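Local structure of hypothetical protein (Shewanella oneidensis, 2OOJ) at residues H97-V100 / V101-S104. The protein is of unknown function but belongs to the DUF3224 family, whose members probably fold as a barrel related to allene oxide cyclase. Residues are numbered along the deposited sequence; the frame is centred on the assembly and turned at random.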
ATOM      1  N   HIS B  97       5.838  -6.283   2.954  1.00 33.93           N
ATOM      2  CA  HIS B  97       4.763  -7.259   2.847  1.00 33.64           C
ATOM      3  C   HIS B  97       4.209  -7.242   1.408  1.00 30.62           C
ATOM      4  O   HIS B  97       3.784  -6.205   0.918  1.00 28.24           O
ATOM      5  CB  HIS B  97       3.639  -6.947   3.815  1.00 35.06           C
ATOM      6  CG  HIS B  97       2.541  -7.958   3.763  1.00 46.16           C
ATOM      7  ND1 HIS B  97       2.689  -9.240   4.246  1.00 51.23           N
ATOM      8  CD2 HIS B  97       1.305  -7.903   3.211  1.00 51.88           C
ATOM      9  CE1 HIS B  97       1.574  -9.916   4.033  1.00 56.07           C
ATOM     10  NE2 HIS B  97       0.715  -9.126   3.415  1.00 47.25           N
ATOM     11  N   LEU B  98       4.219  -8.389   0.750  1.00 28.62           N
ATOM     12  CA  LEU B  98       3.799  -8.481  -0.632  1.00 25.79           C
ATOM     13  C   LEU B  98       3.015  -9.782  -0.743  1.00 28.33           C
ATOM     14  O   LEU B  98       3.569 -10.855  -0.515  1.00 24.34           O
ATOM     15  CB  LEU B  98       4.997  -8.528  -1.499  1.00 26.38           C
ATOM     16  CG  LEU B  98       4.887  -8.707  -3.005  1.00 28.93           C
ATOM     17  CD1 LEU B  98       3.911  -7.775  -3.640  1.00 33.01           C
ATOM     18  CD2 LEU B  98       6.311  -8.524  -3.628  1.00 26.10           C
ATOM     19  N   GLU B  99       1.723  -9.653  -1.027  1.00 27.55           N
ATOM     20  CA  GLU B  99       0.833 -10.829  -1.066  1.00 29.48           C
ATOM     21  C   GLU B  99      -0.069 -10.797  -2.282  1.00 28.36           C
ATOM     22  O   GLU B  99      -0.360  -9.741  -2.837  1.00 28.25           O
ATOM     23  CB  GLU B  99       0.025 -10.943   0.219  1.00 31.97           C
ATOM     24  CG  GLU B  99      -1.130 -10.042   0.348  1.00 35.23           C
ATOM     25  CD  GLU B  99      -1.941 -10.326   1.604  1.00 42.82           C
ATOM     26  OE1 GLU B  99      -1.477  -9.942   2.678  1.00 34.47           O
ATOM     27  OE2 GLU B  99      -3.044 -10.913   1.512  1.00 41.18           O
ATOM     28  N   VAL B 100      -0.525 -11.981  -2.674  1.00 27.46           N
ATOM     29  CA  VAL B 100      -1.586 -12.111  -3.672  1.00 27.21           C
ATOM     30  C   VAL B 100      -2.897 -11.688  -2.991  1.00 24.65           C
ATOM     31  O   VAL B 100      -3.186 -12.142  -1.915  1.00 25.55           O
ATOM     32  CB  VAL B 100      -1.714 -13.567  -4.171  1.00 27.71           C
ATOM     33  CG1 VAL B 100      -2.965 -13.746  -4.946  1.00 23.84           C
ATOM     34  CG2 VAL B 100      -0.498 -13.953  -5.046  1.00 25.25           C
ATOM     35  N   VAL B 101      -3.682 -10.828  -3.641  1.00 23.43           N
ATOM     36  CA  VAL B 101      -4.939 -10.397  -3.099  1.00 23.61           C
ATOM     37  C   VAL B 101      -5.855 -11.604  -3.217  1.00 25.45           C
ATOM     38  O   VAL B 101      -6.032 -12.129  -4.319  1.00 27.83           O
ATOM     39  CB  VAL B 101      -5.523  -9.188  -3.822  1.00 22.71           C
ATOM     40  CG1 VAL B 101      -6.874  -8.793  -3.239  1.00 26.19           C
ATOM     41  CG2 VAL B 101      -4.556  -7.972  -3.685  1.00 23.85           C
ATOM     42  N   PRO B 102      -6.443 -12.015  -2.099  1.00 27.02           N
ATOM     43  CA  PRO B 102      -7.354 -13.193  -2.092  1.00 28.77           C
ATOM     44  C   PRO B 102      -8.457 -13.106  -3.101  1.00 29.70           C
ATOM     45  O   PRO B 102      -9.140 -12.094  -3.178  1.00 25.45           O
ATOM     46  CB  PRO B 102      -7.910 -13.191  -0.675  1.00 30.03           C
ATOM     47  CG  PRO B 102      -6.783 -12.562   0.133  1.00 31.44           C
ATOM     48  CD  PRO B 102      -6.299 -11.453  -0.740  1.00 29.20           C
ATOM     49  N   HIS B 103      -8.659 -14.214  -3.817  1.00 28.83           N
ATOM     50  CA  HIS B 103      -9.656 -14.343  -4.875  1.00 31.04           C
ATOM     51  C   HIS B 103      -9.363 -13.502  -6.125  1.00 28.44           C
ATOM     52  O   HIS B 103     -10.222 -13.407  -7.029  1.00 31.95           O
ATOM     53  CB  HIS B 103     -11.079 -14.100  -4.325  1.00 33.16           C
ATOM     54  CG  HIS B 103     -11.471 -15.029  -3.220  1.00 33.46           C
ATOM     55  ND1 HIS B 103     -11.696 -14.598  -1.932  1.00 43.71           N
ATOM     56  CD2 HIS B 103     -11.702 -16.360  -3.212  1.00 43.59           C
ATOM     57  CE1 HIS B 103     -12.015 -15.630  -1.172  1.00 42.92           C
ATOM     58  NE2 HIS B 103     -12.039 -16.709  -1.928  1.00 43.66           N
ATOM     59  N   SER B 104      -8.153 -12.902  -6.227  1.00 26.34           N
ATOM     60  CA  SER B 104      -7.759 -12.224  -7.448  1.00 27.15           C
ATOM     61  C   SER B 104      -7.285 -13.189  -8.526  1.00 28.42           C
ATOM     62  O   SER B 104      -7.167 -12.784  -9.684  1.00 30.07           O
ATOM     63  CB  SER B 104      -6.656 -11.166  -7.218  1.00 26.33           C
ATOM     64  OG  SER B 104      -5.405 -11.749  -6.801  1.00 28.35           O
TER
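Val100 CG1 and Ser104 OG come within 3.7 Å of each other where strand 93-107 is interrupted by a type II beta turn from Val101 to Ser104. This end is the tight one. With CG1 of Val100 anti to its backbone N (chi1 168°), the methyl lies 3.3 Å from Val101 N and also comes near Val101 O. Val101 O is doubly gripped: Ser104 N closes the turn, and Ser104 OG donates a 2.6 Å bond onto a lone pair in the carbonyl plane. OG also hydrogen-bonds Val82 N, so an alanine here would probably leave that amide without this partner and Val101 O with one grip fewer. The other flank is looser: Glu99 OE2 stands 4.0 Å from Pro102 CD, a mere brush. The carboxylate is steered instead by His97, whose NE2 donates a nearly straight (171°), very short bond to OE1, and by a salt bridge from OE2 to Arg95 of the second subunit. Beyond them His103, at the turn's corner, is exposed, though its ND1 reaches Ser61 of that subunit. The strand before the turn runs between strands 77-90 and 112-121, with backbone hydrogen bonds joining Glu99 to Gln84 and Val100 to Gly114.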